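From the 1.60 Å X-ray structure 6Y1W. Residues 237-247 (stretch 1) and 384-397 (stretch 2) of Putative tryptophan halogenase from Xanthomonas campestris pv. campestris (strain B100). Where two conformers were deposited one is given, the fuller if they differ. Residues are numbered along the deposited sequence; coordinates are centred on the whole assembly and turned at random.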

# COMPACT_ATOMS: atom_id res chain seq x y z
N SER A 237 18.37 -17.45 -11.62
CA SER A 237 17.50 -17.30 -10.46
C SER A 237 18.32 -17.10 -9.19
O SER A 237 19.47 -17.53 -9.12
CB SER A 237 16.57 -18.50 -10.34
OG SER A 237 15.96 -18.73 -11.60
N GLU A 238 17.70 -16.42 -8.21
CA GLU A 238 18.30 -16.11 -6.92
C GLU A 238 18.11 -17.34 -6.04
O GLU A 238 17.02 -17.91 -6.02
CB GLU A 238 17.65 -14.89 -6.28
CG GLU A 238 18.46 -14.24 -5.13
CD GLU A 238 17.63 -13.32 -4.20
OE1 GLU A 238 16.52 -12.86 -4.58
OE2 GLU A 238 18.09 -13.06 -3.06
N ASP A 239 19.19 -17.81 -5.42
CA ASP A 239 19.16 -19.01 -4.60
C ASP A 239 18.75 -18.65 -3.18
O ASP A 239 19.43 -17.87 -2.51
CB ASP A 239 20.54 -19.66 -4.63
CG ASP A 239 20.65 -20.89 -3.78
OD1 ASP A 239 19.62 -21.48 -3.36
OD2 ASP A 239 21.79 -21.30 -3.54
N TRP A 240 17.65 -19.24 -2.69
CA TRP A 240 17.20 -18.95 -1.34
C TRP A 240 17.43 -20.12 -0.41
O TRP A 240 16.97 -20.09 0.74
CB TRP A 240 15.72 -18.54 -1.34
CG TRP A 240 15.42 -17.19 -1.96
CD1 TRP A 240 16.29 -16.16 -2.18
CD2 TRP A 240 14.14 -16.75 -2.45
NE1 TRP A 240 15.62 -15.09 -2.76
CE2 TRP A 240 14.30 -15.42 -2.93
CE3 TRP A 240 12.87 -17.34 -2.52
CZ2 TRP A 240 13.25 -14.69 -3.48
CZ3 TRP A 240 11.83 -16.59 -3.05
CH2 TRP A 240 12.03 -15.29 -3.52
N SER A 241 18.20 -21.13 -0.85
CA SER A 241 18.41 -22.32 -0.03
C SER A 241 19.26 -22.05 1.22
O SER A 241 19.22 -22.86 2.16
CB SER A 241 19.01 -23.45 -0.88
OG SER A 241 20.33 -23.16 -1.29
N ARG A 242 19.96 -20.90 1.31
CA ARG A 242 20.61 -20.56 2.58
C ARG A 242 19.61 -20.32 3.70
O ARG A 242 19.98 -20.42 4.88
CB ARG A 242 21.51 -19.30 2.44
CG ARG A 242 20.77 -17.95 2.23
CD ARG A 242 21.75 -16.75 2.05
NE ARG A 242 22.85 -17.05 1.14
CZ ARG A 242 24.13 -17.19 1.49
NH1 ARG A 242 25.05 -17.46 0.58
NH2 ARG A 242 24.49 -17.05 2.76
N TRP A 243 18.34 -20.00 3.37
CA TRP A 243 17.32 -19.74 4.38
C TRP A 243 16.25 -20.81 4.45
O TRP A 243 15.55 -20.90 5.46
CB TRP A 243 16.61 -18.41 4.12
CG TRP A 243 17.53 -17.21 4.15
CD1 TRP A 243 18.35 -16.83 5.18
CD2 TRP A 243 17.71 -16.26 3.10
NE1 TRP A 243 19.03 -15.66 4.83
CE2 TRP A 243 18.66 -15.30 3.55
CE3 TRP A 243 17.17 -16.11 1.81
CZ2 TRP A 243 19.08 -14.22 2.77
CZ3 TRP A 243 17.59 -15.02 1.02
CH2 TRP A 243 18.53 -14.09 1.52
N LEU A 244 16.05 -21.56 3.37
CA LEU A 244 14.91 -22.46 3.23
C LEU A 244 15.47 -23.79 2.74
O LEU A 244 15.97 -23.87 1.62
CB LEU A 244 13.88 -21.88 2.24
CG LEU A 244 13.18 -20.63 2.79
CD1 LEU A 244 12.34 -20.01 1.64
CD2 LEU A 244 12.31 -21.02 4.01
N PHE A 245 15.37 -24.83 3.58
CA PHE A 245 16.12 -26.06 3.34
C PHE A 245 15.33 -27.15 2.60
O PHE A 245 15.93 -28.12 2.12
CB PHE A 245 16.62 -26.67 4.67
CG PHE A 245 17.35 -25.67 5.55
CD1 PHE A 245 18.00 -24.56 5.02
CD2 PHE A 245 17.37 -25.86 6.93
CE1 PHE A 245 18.67 -23.65 5.87
CE2 PHE A 245 18.03 -24.96 7.76
CZ PHE A 245 18.67 -23.86 7.23
N ALA A 246 14.00 -27.05 2.54
CA ALA A 246 13.23 -28.09 1.84
C ALA A 246 13.51 -28.10 0.34
O ALA A 246 13.68 -27.05 -0.28
CB ALA A 246 11.74 -27.85 2.10
N ASP A 247 13.56 -29.30 -0.23
CA ASP A 247 13.83 -29.43 -1.66
C ASP A 247 13.16 -30.67 -2.23
O ASP A 247 13.35 -30.95 -3.43
CB ASP A 247 15.34 -29.49 -1.91
CG ASP A 247 16.01 -30.72 -1.26
OD1 ASP A 247 15.33 -31.59 -0.69
OD2 ASP A 247 17.25 -30.80 -1.30
N GLU A 384 7.18 -8.12 -4.27
CA GLU A 384 6.12 -8.97 -3.73
C GLU A 384 6.65 -10.33 -3.30
O GLU A 384 6.25 -10.84 -2.24
CB GLU A 384 5.00 -9.13 -4.76
CG GLU A 384 4.14 -7.89 -4.89
CD GLU A 384 3.04 -8.10 -5.95
OE1 GLU A 384 2.50 -9.22 -6.04
OE2 GLU A 384 2.71 -7.14 -6.66
N ILE A 385 7.55 -10.92 -4.09
CA ILE A 385 7.98 -12.29 -3.77
C ILE A 385 8.92 -12.28 -2.58
O ILE A 385 8.91 -13.22 -1.77
CB ILE A 385 8.60 -12.98 -5.00
CG1 ILE A 385 8.80 -14.47 -4.72
CG2 ILE A 385 9.96 -12.38 -5.42
CD1 ILE A 385 7.61 -15.10 -4.36
N ALA A 386 9.74 -11.24 -2.44
CA ALA A 386 10.66 -11.19 -1.32
C ALA A 386 9.89 -11.10 -0.02
O ALA A 386 10.30 -11.68 1.00
CB ALA A 386 11.61 -10.01 -1.46
N HIS A 387 8.77 -10.38 -0.03
CA HIS A 387 7.93 -10.30 1.16
C HIS A 387 7.34 -11.67 1.52
O HIS A 387 7.27 -12.05 2.70
CB HIS A 387 6.80 -9.30 0.93
CG HIS A 387 5.66 -9.56 1.84
ND1 HIS A 387 5.71 -9.20 3.17
CD2 HIS A 387 4.49 -10.22 1.65
CE1 HIS A 387 4.59 -9.60 3.76
NE2 HIS A 387 3.84 -10.21 2.86
N ILE A 388 6.85 -12.41 0.52
CA ILE A 388 6.33 -13.74 0.81
C ILE A 388 7.45 -14.66 1.29
O ILE A 388 7.27 -15.42 2.26
CB ILE A 388 5.59 -14.29 -0.42
CG1 ILE A 388 4.35 -13.43 -0.69
CG2 ILE A 388 5.11 -15.67 -0.21
CD1 ILE A 388 3.75 -13.70 -2.15
N ARG A 389 8.62 -14.59 0.63
CA ARG A 389 9.80 -15.35 1.06
C ARG A 389 10.06 -15.15 2.54
O ARG A 389 10.27 -16.12 3.29
CB ARG A 389 11.02 -14.94 0.23
CG ARG A 389 12.32 -15.66 0.69
CD ARG A 389 13.54 -14.86 0.31
NE ARG A 389 13.55 -13.61 1.05
CZ ARG A 389 14.26 -12.54 0.68
NH1 ARG A 389 15.02 -12.63 -0.42
NH2 ARG A 389 14.23 -11.40 1.42
N ASP A 390 10.04 -13.88 2.99
CA ASP A 390 10.36 -13.59 4.39
C ASP A 390 9.36 -14.26 5.32
O ASP A 390 9.73 -14.72 6.41
CB ASP A 390 10.39 -12.08 4.65
CG ASP A 390 11.65 -11.41 4.12
OD1 ASP A 390 12.54 -12.11 3.58
OD2 ASP A 390 11.69 -10.15 4.20
N PHE A 391 8.09 -14.30 4.91
CA PHE A 391 7.07 -14.89 5.76
C PHE A 391 7.24 -16.41 5.84
O PHE A 391 6.96 -17.02 6.90
CB PHE A 391 5.68 -14.52 5.23
CG PHE A 391 4.59 -14.58 6.30
CD1 PHE A 391 4.32 -13.47 7.08
CD2 PHE A 391 3.86 -15.76 6.50
CE1 PHE A 391 3.32 -13.54 8.07
CE2 PHE A 391 2.88 -15.83 7.46
CZ PHE A 391 2.59 -14.72 8.25
N VAL A 392 7.66 -17.05 4.74
CA VAL A 392 7.95 -18.47 4.77
C VAL A 392 9.14 -18.74 5.67
O VAL A 392 9.10 -19.65 6.51
CB VAL A 392 8.17 -18.97 3.33
CG1 VAL A 392 8.71 -20.44 3.31
CG2 VAL A 392 6.87 -18.82 2.50
N ILE A 393 10.18 -17.90 5.57
CA ILE A 393 11.34 -18.06 6.46
C ILE A 393 10.93 -17.93 7.91
O ILE A 393 11.41 -18.68 8.79
CB ILE A 393 12.42 -17.03 6.11
CG1 ILE A 393 12.99 -17.33 4.73
CG2 ILE A 393 13.58 -17.13 7.11
CD1 ILE A 393 13.84 -16.19 4.16
N LEU A 394 10.03 -16.99 8.21
CA LEU A 394 9.55 -16.81 9.57
C LEU A 394 9.05 -18.12 10.18
O LEU A 394 9.32 -18.40 11.36
CB LEU A 394 8.43 -15.77 9.54
CG LEU A 394 7.63 -15.64 10.82
CD1 LEU A 394 8.49 -15.15 12.02
CD2 LEU A 394 6.48 -14.69 10.59
N HIS A 395 8.36 -18.95 9.40
CA HIS A 395 7.81 -20.19 9.95
C HIS A 395 8.91 -21.12 10.47
O HIS A 395 8.69 -21.83 11.46
CB HIS A 395 6.98 -20.90 8.89
CG HIS A 395 5.54 -20.45 8.86
ND1 HIS A 395 4.71 -20.60 9.95
CD2 HIS A 395 4.81 -19.86 7.88
CE1 HIS A 395 3.50 -20.13 9.64
NE2 HIS A 395 3.53 -19.68 8.39
N TYR A 396 10.07 -21.14 9.81
CA TYR A 396 11.16 -22.02 10.21
C TYR A 396 12.03 -21.39 11.29
O TYR A 396 12.56 -22.12 12.14
CB TYR A 396 12.04 -22.37 9.00
CG TYR A 396 11.38 -23.38 8.09
CD1 TYR A 396 11.37 -24.72 8.42
CD2 TYR A 396 10.77 -22.98 6.89
CE1 TYR A 396 10.79 -25.67 7.59
CE2 TYR A 396 10.17 -23.95 6.07
CZ TYR A 396 10.20 -25.28 6.43
OH TYR A 396 9.64 -26.26 5.64
N HIS A 397 12.19 -20.06 11.26
CA HIS A 397 13.14 -19.40 12.16
C HIS A 397 12.56 -19.12 13.53
O HIS A 397 13.29 -19.17 14.53
CB HIS A 397 13.62 -18.07 11.55
CG HIS A 397 14.80 -17.45 12.25
ND1 HIS A 397 16.00 -18.11 12.38
CD2 HIS A 397 14.97 -16.23 12.82
CE1 HIS A 397 16.87 -17.31 12.99
NE2 HIS A 397 16.27 -16.16 13.27

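The second stretch is helical throughout, and the side chains that meet the loop of the first stretch recur at Ile-385, Arg-389, Val-392, Ile-393 and Tyr-396, a spacing of three or four residues that marks one side of the helix. About 490 Å² is buried, counting both partners, and no hydrogen bond crosses between them; packing and the setting of one arginine account for the contact.

Ile-385 comes first. Its CG1 lies 3.5 Å from CH2 of Trp-240, near the plane of the indole, so the isoleucine meets the ring at its edge. The CA-to-CB bonds of both residues point toward the opposing stretch.

One turn later, Arg-389 takes the same indole by its face. Its CD is 3.4 Å from CE2 of Trp-240 and also 3.4 Å from the centroid of the five-membered ring, 16° off the ring normal, which is the geometry of a CH-pi contact. The cation-pi component is less well centred: Arg-389 CZ stands 4.8 Å from that centroid, 26° off the normal. Close approach of Arg-389 NH1 to Trp-240 NE1, at 3.4 Å, is not a hydrogen bond, because both atoms are donors. Trp-243 covers one face of the guanidinium, its CZ3 lying 3.8 Å from Arg-389 NH1, whereas Glu-238 approaches at the edge. There the separation of Glu-238 OE2 from Arg-389 NH1 is 4.1 Å, too long for a salt bridge, although the opposite charges are near each other. The arginine finds its salt bridge within the helix instead: Arg-389 NH2 and NE both donate to Asp-390 OD1, at 2.8 and 3.1 Å, with N-H...acceptor angles of 153° and 140°. Asp-390 thus helps to hold the guanidinium in place without itself touching the loop.

From Val-392 onward the contact is largely apolar and centres on Leu-244. The CD2 atom of Leu-244 lies 3.7 Å from Val-392 CG1 and 3.8 Å from Ile-393 CG1, so a single methyl packs against consecutive helix residues. Ile-393 also reaches Trp-243, with its CD1 3.6 Å from Trp-243 CB. The CA-to-CB bonds of Leu-244 and Ile-393 point sideways, yet their side-chain ends come nearer; here the CA atoms of the two residues are 6.5 Å apart, against 8.6 Å for those of Trp-240 and Arg-389.

Tyr-396 closes the series. Its CD2 is 3.8 Å from Leu-244 CD2, which approaches the ring obliquely, and its OH lies 4.4 Å from Ala-246 CB, a looser contact.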